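Local coordinates for protein putative 5-dehydro-2-deoxygluconokinase (PDB 2QCV) that probably phosphorylates 5-dehydro-2-deoxy-D-gluconate with ATP, a step in the breakdown of myo-inositol, as a member of the PfkB carbohydrate kinase family, at residues S55-F63 / Y79-T87. Residues are numbered along the deposited sequence; the frame is centred on the assembly and turned at random. Where two conformers were deposited one is given.
Sequences SKLGLKAGF and YMRGVGVDT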
loop_
_atom_site.group_PDB
_atom_site.type_symbol
_atom_site.label_atom_id
_atom_site.label_comp_id
_atom_site.label_asym_id
_atom_site.label_seq_id
_atom_site.Cartn_x
_atom_site.Cartn_y
_atom_site.Cartn_z
ATOM N N SER A 55 5.336 4.481 37.744
ATOM C CA SER A 55 6.486 5.244 38.249
ATOM C C SER A 55 6.013 6.226 39.301
ATOM O O SER A 55 6.676 6.417 40.299
ATOM C CB SER A 55 7.209 6.001 37.131
ATOM O OG SER A 55 8.474 6.437 37.600
ATOM N N LYS A 56 4.846 6.827 39.075
ATOM C CA LYS A 56 4.250 7.759 40.028
ATOM C C LYS A 56 3.963 7.063 41.366
ATOM O O LYS A 56 4.108 7.679 42.407
ATOM C CB LYS A 56 3.004 8.412 39.416
ATOM C CG LYS A 56 2.113 9.261 40.355
ATOM C CD LYS A 56 2.733 10.601 40.720
ATOM C CE LYS A 56 1.705 11.741 40.724
ATOM N NZ LYS A 56 0.757 11.651 41.856
ATOM N N LEU A 57 3.618 5.776 41.347
ATOM C CA LEU A 57 3.483 4.978 42.575
ATOM C C LEU A 57 4.796 4.514 43.193
ATOM O O LEU A 57 4.789 3.932 44.254
ATOM C CB LEU A 57 2.607 3.745 42.366
ATOM C CG LEU A 57 1.255 4.045 41.745
ATOM C CD1 LEU A 57 0.436 2.756 41.565
ATOM C CD2 LEU A 57 0.498 5.103 42.554
ATOM N N GLY A 58 5.905 4.783 42.536
ATOM C CA GLY A 58 7.211 4.407 43.031
ATOM C C GLY A 58 7.763 3.106 42.481
ATOM O O GLY A 58 8.785 2.646 42.957
ATOM N N LEU A 59 7.116 2.493 41.490
ATOM C CA LEU A 59 7.691 1.272 40.891
ATOM C C LEU A 59 8.787 1.688 39.935
ATOM O O LEU A 59 8.744 2.805 39.417
ATOM C CB LEU A 59 6.636 0.476 40.137
ATOM C CG LEU A 59 5.435 -0.074 40.966
ATOM C CD1 LEU A 59 4.488 -0.832 40.071
ATOM C CD2 LEU A 59 5.873 -0.942 42.096
ATOM N N LYS A 60 9.740 0.796 39.695
ATOM C CA LYS A 60 10.785 1.013 38.693
ATOM C C LYS A 60 10.281 0.372 37.399
ATOM O O LYS A 60 10.111 -0.849 37.314
ATOM C CB LYS A 60 12.121 0.410 39.128
ATOM C CG LYS A 60 12.623 0.963 40.502
ATOM N N ALA A 61 10.074 1.212 36.386
ATOM C CA ALA A 61 9.500 0.798 35.124
ATOM C C ALA A 61 10.424 1.068 33.940
ATOM O O ALA A 61 11.230 2.022 33.929
ATOM C CB ALA A 61 8.128 1.481 34.911
ATOM N N GLY A 62 10.319 0.183 32.954
ATOM C CA GLY A 62 10.976 0.307 31.663
ATOM C C GLY A 62 9.983 0.107 30.548
ATOM O O GLY A 62 8.794 -0.151 30.792
ATOM N N PHE A 63 10.463 0.226 29.308
ATOM C CA PHE A 63 9.573 0.286 28.153
ATOM C C PHE A 63 10.287 -0.208 26.898
ATOM O O PHE A 63 11.461 0.120 26.669
ATOM C CB PHE A 63 9.059 1.729 27.919
ATOM C CG PHE A 63 7.771 1.801 27.112
ATOM C CD1 PHE A 63 6.569 1.608 27.705
ATOM C CD2 PHE A 63 7.793 2.057 25.761
ATOM C CE1 PHE A 63 5.380 1.678 26.972
ATOM C CE2 PHE A 63 6.632 2.101 25.041
ATOM C CZ PHE A 63 5.414 1.909 25.662
ATOM N N TYR A 79 9.687 13.155 28.491
ATOM C CA TYR A 79 8.674 13.091 29.529
ATOM C C TYR A 79 8.782 11.792 30.344
ATOM O O TYR A 79 8.801 11.815 31.580
ATOM C CB TYR A 79 7.255 13.183 28.942
ATOM C CG TYR A 79 6.225 13.199 30.052
ATOM C CD1 TYR A 79 5.894 14.379 30.699
ATOM C CD2 TYR A 79 5.645 12.033 30.504
ATOM C CE1 TYR A 79 4.988 14.387 31.751
ATOM C CE2 TYR A 79 4.750 12.034 31.554
ATOM C CZ TYR A 79 4.435 13.219 32.178
ATOM O OH TYR A 79 3.522 13.213 33.210
HETATM N N MSE A 80 8.798 10.647 29.660
HETATM C CA MSE A 80 8.919 9.373 30.358
HETATM C C MSE A 80 10.179 9.307 31.214
HETATM O O MSE A 80 10.119 8.893 32.366
HETATM C CB MSE A 80 8.855 8.236 29.335
HETATM C CG MSE A 80 7.497 8.189 28.681
HETATM SE SE MSE A 80 7.342 6.710 27.369
HETATM C CE MSE A 80 6.759 5.417 28.647
ATOM N N ARG A 81 11.314 9.733 30.665
ATOM C CA ARG A 81 12.555 9.790 31.405
ATOM C C ARG A 81 12.431 10.719 32.614
ATOM O O ARG A 81 12.897 10.404 33.714
ATOM C CB ARG A 81 13.693 10.263 30.509
ATOM C CG ARG A 81 15.019 10.402 31.260
ATOM C CD ARG A 81 16.186 10.341 30.332
ATOM N NE ARG A 81 15.970 11.155 29.146
ATOM C CZ ARG A 81 16.130 12.468 29.075
ATOM N NH1 ARG A 81 16.537 13.164 30.126
ATOM N NH2 ARG A 81 15.876 13.092 27.927
ATOM N N GLY A 82 11.770 11.846 32.414
ATOM C CA GLY A 82 11.620 12.835 33.473
ATOM C C GLY A 82 10.747 12.350 34.610
ATOM O O GLY A 82 10.894 12.830 35.715
ATOM N N VAL A 83 9.815 11.419 34.361
ATOM C CA VAL A 83 9.017 10.849 35.439
ATOM C C VAL A 83 9.572 9.511 35.969
ATOM O O VAL A 83 8.928 8.834 36.787
ATOM C CB VAL A 83 7.515 10.686 35.084
ATOM C CG1 VAL A 83 6.942 11.999 34.760
ATOM C CG2 VAL A 83 7.289 9.681 33.925
ATOM N N GLY A 84 10.762 9.136 35.500
ATOM C CA GLY A 84 11.527 8.066 36.123
ATOM C C GLY A 84 11.368 6.738 35.397
ATOM O O GLY A 84 11.794 5.708 35.913
ATOM N N VAL A 85 10.778 6.743 34.203
ATOM C CA VAL A 85 10.702 5.509 33.399
ATOM C C VAL A 85 12.028 5.336 32.655
ATOM O O VAL A 85 12.551 6.297 32.121
ATOM C CB VAL A 85 9.519 5.523 32.402
ATOM C CG1 VAL A 85 9.484 4.243 31.572
ATOM C CG2 VAL A 85 8.191 5.680 33.112
ATOM N N ASP A 86 12.574 4.117 32.600
ATOM C CA ASP A 86 13.758 3.848 31.777
ATOM C C ASP A 86 13.389 3.895 30.291
ATOM O O ASP A 86 12.483 3.183 29.857
ATOM C CB ASP A 86 14.342 2.483 32.122
ATOM C CG ASP A 86 15.633 2.195 31.388
ATOM O OD1 ASP A 86 15.591 1.851 30.186
ATOM O OD2 ASP A 86 16.698 2.289 32.024
ATOM N N THR A 87 14.115 4.721 29.519
ATOM C CA THR A 87 13.846 4.907 28.088
ATOM C C THR A 87 14.955 4.332 27.196
ATOM O O THR A 87 14.981 4.593 25.978
ATOM C CB THR A 87 13.626 6.408 27.760
ATOM O OG1 THR A 87 14.815 7.187 28.053
ATOM C CG2 THR A 87 12.403 6.925 28.537
HETATM O O HOH W 1 9.939 4.021 36.908
HETATM O O HOH W 2 12.989 1.978 27.423
#
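With chi1 at -166°, Ser55 swings its hydroxyl away from its own backbone nitrogen and across to the carbonyl of Val83, while a bend at chi3 (88°) turns the methyl of selenomethionine Met80 over the Phe63 ring. The second contact lies within a beta-alpha-beta crossover of the PfkB kinase fold, in which strand 61-67 leads through helix 71-82 to strand 90-92; the first ties the preceding helix 46-56 to the end of helix 71-82. Together they illustrate how a crossover helix is fastened to the preceding helix and to its own strand. The helix closes in a Schellman motif: Gly84, with positive phi, is the C-prime residue, and Val85 N bonds back to Met80 O. Ser55, near the C-terminal end of helix 46-56, donates from OG to Val83 O at 2.6 Å, a bond tilted somewhat from the carbonyl plane. A single water joins the two helix ends, accepting from Ala61 N and lying within bonding distance of Ser55 OG, Leu59 O and Gly84 O, which must share its two protons. Beyond this polar junction the chain runs on beside the strand, and Asp86 N meets Ala61 O at 2.8 Å in a nearly straight bond (172°). Phe63 and Met80 cross at about a right angle; Val51 of helix 46-56 packs against both. Val85 lays CG2 against Ser55 CB at 4.1 Å, while its CG1 packs by Ala61 O. The Met80 methyl CE sits over one face of the Phe63 ring, offset toward the rim, 3.9 Å from CD1.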